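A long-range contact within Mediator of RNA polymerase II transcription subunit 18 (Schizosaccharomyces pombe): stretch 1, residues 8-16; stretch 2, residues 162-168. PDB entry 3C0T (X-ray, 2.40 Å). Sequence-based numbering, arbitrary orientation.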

# COMPACT_ATOMS: atom_id res chain seq x y z
N GLY A 8 11.37 -0.72 0.89
CA GLY A 8 12.53 -0.00 0.40
C GLY A 8 12.09 1.31 -0.22
O GLY A 8 10.90 1.50 -0.52
N VAL A 9 13.03 2.22 -0.43
CA VAL A 9 12.70 3.51 -1.01
C VAL A 9 13.57 3.73 -2.26
O VAL A 9 14.75 3.39 -2.27
CB VAL A 9 12.92 4.64 0.03
CG1 VAL A 9 14.38 5.06 0.07
CG2 VAL A 9 12.02 5.81 -0.27
N VAL A 10 12.96 4.27 -3.31
CA VAL A 10 13.67 4.52 -4.57
C VAL A 10 13.57 6.00 -4.91
O VAL A 10 12.49 6.51 -5.18
CB VAL A 10 13.05 3.73 -5.74
CG1 VAL A 10 13.69 4.14 -7.06
CG2 VAL A 10 13.24 2.24 -5.50
N PRO A 11 14.71 6.72 -4.91
CA PRO A 11 14.73 8.15 -5.23
C PRO A 11 14.17 8.39 -6.63
O PRO A 11 14.38 7.59 -7.53
CB PRO A 11 16.21 8.51 -5.15
CG PRO A 11 16.73 7.53 -4.13
CD PRO A 11 16.05 6.25 -4.54
N SER A 12 13.48 9.50 -6.81
CA SER A 12 12.89 9.83 -8.10
C SER A 12 13.90 9.79 -9.26
O SER A 12 13.57 9.39 -10.38
CB SER A 12 12.24 11.21 -8.03
OG SER A 12 11.46 11.43 -9.19
N ARG A 13 15.14 10.21 -9.00
CA ARG A 13 16.16 10.21 -10.05
C ARG A 13 16.55 8.81 -10.52
O ARG A 13 17.01 8.64 -11.65
CB ARG A 13 17.42 10.96 -9.58
CG ARG A 13 17.81 10.71 -8.13
CD ARG A 13 19.20 11.27 -7.84
NE ARG A 13 20.23 10.39 -8.37
CZ ARG A 13 20.77 9.37 -7.69
NH1 ARG A 13 20.36 9.12 -6.45
NH2 ARG A 13 21.68 8.59 -8.26
N ARG A 14 16.36 7.81 -9.67
CA ARG A 14 16.71 6.44 -10.05
C ARG A 14 15.54 5.61 -10.56
O ARG A 14 15.71 4.46 -10.97
CB ARG A 14 17.37 5.73 -8.88
CG ARG A 14 18.74 6.28 -8.52
CD ARG A 14 19.37 5.44 -7.43
NE ARG A 14 19.40 4.04 -7.83
CZ ARG A 14 19.04 3.03 -7.04
NH1 ARG A 14 18.62 3.27 -5.80
NH2 ARG A 14 19.08 1.79 -7.50
N PHE A 15 14.35 6.20 -10.55
CA PHE A 15 13.15 5.50 -10.99
C PHE A 15 13.28 4.77 -12.32
O PHE A 15 12.98 3.57 -12.41
CB PHE A 15 11.97 6.47 -11.08
CG PHE A 15 10.69 5.82 -11.55
CD1 PHE A 15 9.90 5.08 -10.66
CD2 PHE A 15 10.28 5.91 -12.88
CE1 PHE A 15 8.73 4.45 -11.09
CE2 PHE A 15 9.11 5.28 -13.32
CZ PHE A 15 8.34 4.55 -12.42
N GLU A 16 13.72 5.47 -13.36
CA GLU A 16 13.83 4.83 -14.67
C GLU A 16 14.71 3.58 -14.63
O GLU A 16 14.31 2.51 -15.11
CB GLU A 16 14.38 5.81 -15.71
CG GLU A 16 14.24 5.30 -17.14
CD GLU A 16 14.84 6.25 -18.19
OE1 GLU A 16 14.40 6.17 -19.37
OE2 GLU A 16 15.74 7.04 -17.83
N GLU A 162 9.80 16.26 -3.95
CA GLU A 162 10.99 15.41 -4.03
C GLU A 162 10.65 14.07 -3.39
O GLU A 162 11.44 13.47 -2.67
CB GLU A 162 12.16 16.07 -3.29
CG GLU A 162 12.63 17.37 -3.94
CD GLU A 162 12.99 17.18 -5.40
OE1 GLU A 162 14.01 16.51 -5.69
OE2 GLU A 162 12.26 17.71 -6.27
N GLN A 163 9.44 13.62 -3.68
CA GLN A 163 8.91 12.37 -3.14
C GLN A 163 9.52 11.12 -3.75
O GLN A 163 9.51 10.94 -4.97
CB GLN A 163 7.41 12.35 -3.37
CG GLN A 163 6.67 11.32 -2.57
CD GLN A 163 5.18 11.49 -2.72
OE1 GLN A 163 4.65 12.56 -2.47
NE2 GLN A 163 4.50 10.43 -3.13
N PRO A 164 10.08 10.23 -2.92
CA PRO A 164 10.67 9.01 -3.45
C PRO A 164 9.56 7.99 -3.74
O PRO A 164 8.43 8.15 -3.27
CB PRO A 164 11.56 8.54 -2.31
CG PRO A 164 10.75 8.93 -1.10
CD PRO A 164 10.30 10.33 -1.46
N TRP A 165 9.88 6.97 -4.53
CA TRP A 165 8.92 5.92 -4.83
C TRP A 165 9.13 4.89 -3.73
O TRP A 165 10.25 4.71 -3.25
CB TRP A 165 9.19 5.28 -6.18
CG TRP A 165 8.82 6.14 -7.34
CD1 TRP A 165 9.54 7.19 -7.84
CD2 TRP A 165 7.64 6.04 -8.14
NE1 TRP A 165 8.87 7.75 -8.91
CE2 TRP A 165 7.70 7.06 -9.12
CE3 TRP A 165 6.53 5.19 -8.13
CZ2 TRP A 165 6.70 7.26 -10.08
CZ3 TRP A 165 5.52 5.38 -9.09
CH2 TRP A 165 5.62 6.41 -10.05
N ILE A 166 8.06 4.23 -3.33
CA ILE A 166 8.16 3.22 -2.29
C ILE A 166 8.17 1.85 -2.94
O ILE A 166 7.38 1.58 -3.84
CB ILE A 166 6.98 3.32 -1.29
CG1 ILE A 166 7.07 4.63 -0.52
CG2 ILE A 166 6.99 2.13 -0.32
CD1 ILE A 166 5.93 4.86 0.44
N LEU A 167 9.09 1.00 -2.49
CA LEU A 167 9.20 -0.37 -3.00
C LEU A 167 8.69 -1.28 -1.90
O LEU A 167 9.32 -1.40 -0.85
CB LEU A 167 10.66 -0.72 -3.30
CG LEU A 167 11.03 -1.12 -4.74
CD1 LEU A 167 12.40 -1.75 -4.73
CD2 LEU A 167 10.03 -2.10 -5.31
N HIS A 168 7.55 -1.93 -2.14
CA HIS A 168 6.94 -2.83 -1.16
C HIS A 168 6.87 -4.25 -1.71
O HIS A 168 6.21 -4.52 -2.71
CB HIS A 168 5.53 -2.33 -0.83
CG HIS A 168 4.83 -3.12 0.23
ND1 HIS A 168 3.54 -2.86 0.63
CD2 HIS A 168 5.24 -4.17 0.99
CE1 HIS A 168 3.18 -3.71 1.57
NE2 HIS A 168 4.20 -4.51 1.81
O HOH W 1 9.87 10.17 -11.13

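Two segments far apart in sequence can be joined by a short antiparallel ladder whose backbone supplies direction and register, while a few side chains extend the contact beyond the last rung. The pairing of residues 8-16 with residues 162-168 in Mediator subunit 18 is a compact example: any two residues that touch are at least 150 positions apart in the sequence, and the contact buries 517 Å² summed over both sides.

Stretch 2 approaches the ladder through a loop. Glu-162 is exposed and makes no close contact with stretch 1. Gln-163 turns its CA-to-CB bond away from the partner, and its side-chain amide is hydrogen-bonded outside the pairing, so the long polar chain can be buried without leaving its polar atoms unsatisfied. What it offers stretch 1 is mainly backbone, its O lying 4.1 Å from Ser-12 CB.

Pro-164 sits opposite Pro-11, just past the strand pairing. Lacking an amide hydrogen, a proline cannot donate a backbone hydrogen bond, and neither of these two is asked to. Instead the Pro-164 ring provides a compact apolar surface: its CB packs 3.4 Å from CG2 of Val-9, whose branched side chain reaches across to it.

Trp-165 is the centre of the contact, with 116 Å² covered by stretch 1. Its backbone forms a hydrogen-bonded pair with Val-10, Trp-165 N donating to Val-10 O and Val-10 N to Trp-165 O, both at 2.7 Å and both nearly straight. Trp-165 O also receives a CA-H...O contact from Val-9 CA at 3.5 Å, a common supplement in antiparallel sheets. The side chains of Val-10 and Trp-165 leave the same face of the sheet, with Val-10 CB 4.2 Å from Trp-165 CB. From there the indole reaches beyond the ladder to Phe-15, which is helical. Phe-15 directs its CA-to-CB bond toward stretch 2 and, with chi1 in the t well, lays its ring against the indole in an offset stack: the centroids of the phenyl and the five-membered ring are 4.2 Å apart, the planes are inclined by 26°, and Phe-15 CD1 comes within 3.3 Å of Trp-165 CE2. Between the ladder and Phe-15 the chain is braced by a hydrogen bond from Arg-14 N to Pro-11 O, 2.9 Å long. A water adds a polar link, 2.8 Å from Ser-12 OG and accepting a weak hydrogen bond from Trp-165 NE1 at 3.4 Å.

Ile-166 pairs with Val-9 without backbone hydrogen bonds between them; both beta-branched side chains occupy the other face of the sheet.

Leu-167 closes the next hydrogen-bonded pair. Its N donates to Gly-8 O at 2.7 Å, and Gly-8 N returns a more bent bond to Leu-167 O at 2.8 Å. Gly-8 has no side chain on the face that Leu-167 shares with Val-10 and Trp-165, and there Leu-167 CG meets Val-10 CG2 at 4.1 Å. His-168, pointing away, ends the stretch without touching its partner.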